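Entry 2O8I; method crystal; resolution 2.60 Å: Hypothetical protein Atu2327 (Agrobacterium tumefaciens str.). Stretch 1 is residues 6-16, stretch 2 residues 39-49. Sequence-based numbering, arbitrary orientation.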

# COMPACT_ATOMS: atom_id res chain seq x y z
N GLU A 6 8.39 8.42 -17.22
CA GLU A 6 7.45 7.38 -17.35
C GLU A 6 7.94 6.08 -16.71
O GLU A 6 7.24 5.46 -15.91
CB GLU A 6 7.05 7.24 -18.81
CG GLU A 6 6.46 5.89 -19.10
CD GLU A 6 6.25 5.59 -20.59
OE1 GLU A 6 6.63 6.43 -21.55
OE2 GLU A 6 5.71 4.44 -20.74
N PHE A 7 9.14 5.67 -17.01
CA PHE A 7 9.74 4.52 -16.32
C PHE A 7 9.70 4.60 -14.80
O PHE A 7 9.40 3.63 -14.13
CB PHE A 7 11.18 4.39 -16.75
CG PHE A 7 11.86 3.13 -16.31
CD1 PHE A 7 11.91 2.02 -17.15
CD2 PHE A 7 12.55 3.09 -15.11
CE1 PHE A 7 12.60 0.85 -16.78
CE2 PHE A 7 13.27 1.92 -14.71
CZ PHE A 7 13.27 0.79 -15.54
N VAL A 8 10.03 5.74 -14.24
CA VAL A 8 10.09 5.86 -12.81
C VAL A 8 8.69 5.89 -12.29
O VAL A 8 8.43 5.44 -11.18
CB VAL A 8 10.87 7.14 -12.41
CG1 VAL A 8 10.68 7.48 -10.93
CG2 VAL A 8 12.37 6.95 -12.76
N ALA A 9 7.74 6.32 -13.11
CA ALA A 9 6.43 6.46 -12.63
C ALA A 9 5.58 5.20 -12.43
O ALA A 9 5.25 4.89 -11.30
CB ALA A 9 5.65 7.46 -13.46
N ARG A 10 5.26 4.36 -13.41
CA ARG A 10 5.81 3.08 -13.73
C ARG A 10 6.32 2.08 -12.72
O ARG A 10 5.55 1.23 -12.28
CB ARG A 10 6.31 2.89 -15.13
CG ARG A 10 5.47 1.86 -15.80
CD ARG A 10 4.70 2.50 -16.81
NE ARG A 10 5.07 2.16 -18.18
CZ ARG A 10 4.88 1.01 -18.87
NH1 ARG A 10 4.41 -0.12 -18.33
NH2 ARG A 10 5.21 1.00 -20.17
N PHE A 11 7.61 2.17 -12.40
CA PHE A 11 8.25 1.11 -11.70
C PHE A 11 8.87 1.67 -10.42
O PHE A 11 9.49 0.94 -9.65
CB PHE A 11 9.30 0.43 -12.57
CG PHE A 11 8.79 -0.04 -13.93
CD1 PHE A 11 7.79 -1.00 -14.02
CD2 PHE A 11 9.32 0.47 -15.10
CE1 PHE A 11 7.32 -1.44 -15.29
CE2 PHE A 11 8.86 0.05 -16.36
CZ PHE A 11 7.87 -0.92 -16.46
N GLY A 12 8.69 2.97 -10.17
CA GLY A 12 9.12 3.59 -8.92
C GLY A 12 8.58 2.95 -7.64
O GLY A 12 9.29 2.96 -6.63
N GLY A 13 7.35 2.41 -7.68
CA GLY A 13 6.70 1.80 -6.53
C GLY A 13 6.93 0.31 -6.37
O GLY A 13 6.43 -0.30 -5.42
N VAL A 14 7.63 -0.33 -7.29
CA VAL A 14 7.73 -1.78 -7.23
C VAL A 14 8.50 -2.18 -5.96
O VAL A 14 8.21 -3.19 -5.31
CB VAL A 14 8.40 -2.37 -8.54
CG1 VAL A 14 8.86 -3.81 -8.36
CG2 VAL A 14 7.44 -2.24 -9.72
N PHE A 15 9.51 -1.39 -5.63
CA PHE A 15 10.10 -1.40 -4.32
C PHE A 15 9.43 -0.20 -3.68
O PHE A 15 9.63 0.94 -4.08
CB PHE A 15 11.64 -1.24 -4.41
CG PHE A 15 12.34 -2.47 -4.93
CD1 PHE A 15 12.32 -2.77 -6.28
CD2 PHE A 15 12.94 -3.34 -4.09
CE1 PHE A 15 12.95 -3.94 -6.80
CE2 PHE A 15 13.56 -4.51 -4.57
CZ PHE A 15 13.56 -4.79 -5.94
N GLU A 16 8.61 -0.49 -2.70
CA GLU A 16 7.73 0.47 -2.12
C GLU A 16 8.46 1.73 -1.67
O GLU A 16 9.51 1.63 -1.06
CB GLU A 16 7.00 -0.20 -0.97
CG GLU A 16 5.80 0.57 -0.57
CD GLU A 16 4.56 0.07 -1.25
OE1 GLU A 16 4.59 -1.02 -1.83
OE2 GLU A 16 3.55 0.73 -1.18
N ALA A 39 12.71 -9.29 -17.41
CA ALA A 39 13.65 -8.23 -17.74
C ALA A 39 13.63 -7.12 -16.69
O ALA A 39 14.63 -6.86 -16.07
CB ALA A 39 13.41 -7.66 -19.13
N VAL A 40 12.47 -6.51 -16.44
CA VAL A 40 12.43 -5.35 -15.54
C VAL A 40 12.81 -5.75 -14.11
O VAL A 40 13.50 -4.98 -13.40
CB VAL A 40 11.05 -4.64 -15.57
CG1 VAL A 40 11.01 -3.51 -14.59
CG2 VAL A 40 10.70 -4.15 -16.97
N HIS A 41 12.40 -6.93 -13.68
CA HIS A 41 12.76 -7.41 -12.35
C HIS A 41 14.26 -7.61 -12.21
O HIS A 41 14.82 -7.24 -11.17
CB HIS A 41 12.05 -8.72 -12.06
CG HIS A 41 12.30 -9.25 -10.68
ND1 HIS A 41 13.26 -10.22 -10.42
CD2 HIS A 41 11.69 -9.00 -9.50
CE1 HIS A 41 13.22 -10.53 -9.13
NE2 HIS A 41 12.28 -9.80 -8.55
N GLY A 42 14.91 -8.19 -13.23
CA GLY A 42 16.34 -8.40 -13.18
C GLY A 42 17.02 -7.04 -12.99
O GLY A 42 17.96 -6.90 -12.18
N ALA A 43 16.53 -6.03 -13.73
CA ALA A 43 17.13 -4.70 -13.76
C ALA A 43 16.95 -3.99 -12.44
O ALA A 43 17.90 -3.41 -11.91
CB ALA A 43 16.55 -3.89 -14.89
N LEU A 44 15.74 -4.07 -11.88
CA LEU A 44 15.45 -3.47 -10.58
C LEU A 44 16.19 -4.17 -9.42
O LEU A 44 16.81 -3.47 -8.59
CB LEU A 44 13.94 -3.40 -10.34
CG LEU A 44 13.15 -2.54 -11.35
CD1 LEU A 44 11.68 -2.50 -10.96
CD2 LEU A 44 13.70 -1.09 -11.52
N CYS A 45 16.18 -5.51 -9.38
CA CYS A 45 16.97 -6.23 -8.38
C CYS A 45 18.45 -5.86 -8.45
O CYS A 45 19.10 -5.69 -7.40
CB CYS A 45 16.78 -7.74 -8.48
SG CYS A 45 15.12 -8.18 -7.98
N ALA A 46 18.98 -5.72 -9.66
CA ALA A 46 20.36 -5.33 -9.82
C ALA A 46 20.67 -4.06 -9.05
O ALA A 46 21.67 -4.02 -8.33
CB ALA A 46 20.73 -5.18 -11.29
N GLN A 47 19.83 -3.04 -9.16
CA GLN A 47 20.07 -1.84 -8.38
C GLN A 47 19.87 -2.06 -6.88
O GLN A 47 20.54 -1.41 -6.05
CB GLN A 47 19.18 -0.69 -8.84
CG GLN A 47 19.32 -0.29 -10.26
CD GLN A 47 20.75 0.03 -10.65
OE1 GLN A 47 21.20 -0.37 -11.71
NE2 GLN A 47 21.48 0.75 -9.79
N PHE A 48 18.93 -2.92 -6.51
CA PHE A 48 18.64 -3.15 -5.11
C PHE A 48 19.84 -3.85 -4.49
O PHE A 48 20.19 -3.60 -3.33
CB PHE A 48 17.41 -4.04 -4.99
CG PHE A 48 17.03 -4.43 -3.59
CD1 PHE A 48 16.87 -3.47 -2.60
CD2 PHE A 48 16.78 -5.76 -3.27
CE1 PHE A 48 16.47 -3.84 -1.31
CE2 PHE A 48 16.38 -6.14 -1.99
CZ PHE A 48 16.22 -5.18 -1.01
N ARG A 49 20.45 -4.73 -5.26
CA ARG A 49 21.56 -5.49 -4.74
C ARG A 49 22.82 -4.67 -4.57
O ARG A 49 23.68 -5.02 -3.79
CB ARG A 49 21.84 -6.67 -5.65
CG ARG A 49 21.10 -7.85 -5.19
CD ARG A 49 20.72 -8.68 -6.36
NE ARG A 49 19.84 -9.74 -5.91
CZ ARG A 49 19.75 -10.93 -6.46
NH1 ARG A 49 20.48 -11.25 -7.51
NH2 ARG A 49 18.91 -11.81 -5.94

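The two stretches are joined by apolar side chains alone; no hydrogen bond or salt bridge crosses between them, and the contact buries 385 Å² summed over both sides. Helix 39-49 runs almost perpendicular to helix 6-11, at 91°, with the axes no closer than 13.1 Å; Val-14 and Phe-15, in the loop that follows the first helix, also make the contact.

Apolar packing centres on Leu-44, which touches four residues of the first stretch. Its side chain (chi1 m, chi2 t) contacts three phenylalanines and a valine: Leu-44 CD1 lies 4.1 Å from Phe-11 CB and 4.1 Å from Val-14 CG1, Leu-44 CD2 lies 4.4 Å from Phe-7 CE2, and Leu-44 CB meets Phe-15 CE1 at 3.7 Å. Phe-7 leaves its backbone sideways, yet its long side chain brings the ring within reach. Val-14, the last residue of a type I turn that starts at Phe-11, with a hydrogen bond from Val-14 N to Phe-11 O of 3.3 Å, joins the same cluster; its CA-to-CB bond points toward the second stretch.

The remaining contacts also involve aromatic rings. Val-40 CG1 sits over one face of Phe-11, 4.1 Å from the ring centroid and only 9° off the normal, so a methyl group meets the pi surface in a CH-pi contact. Phe-15, the most extensively covered residue, points toward the second helix and packs along successive turns of it: Phe-15 CE2 approaches Phe-48 CG at 3.6 Å over one face of the Phe-48 ring, the ring planes inclined at 43° with centroids 5.0 Å apart. At the edge of the Phe-15 ring, Phe-15 CZ lies 4.3 Å from Cys-45 SG. The i to i+4 spacing of Val-40, Leu-44 and Phe-48 places all three on one side of their helix, and all are buried.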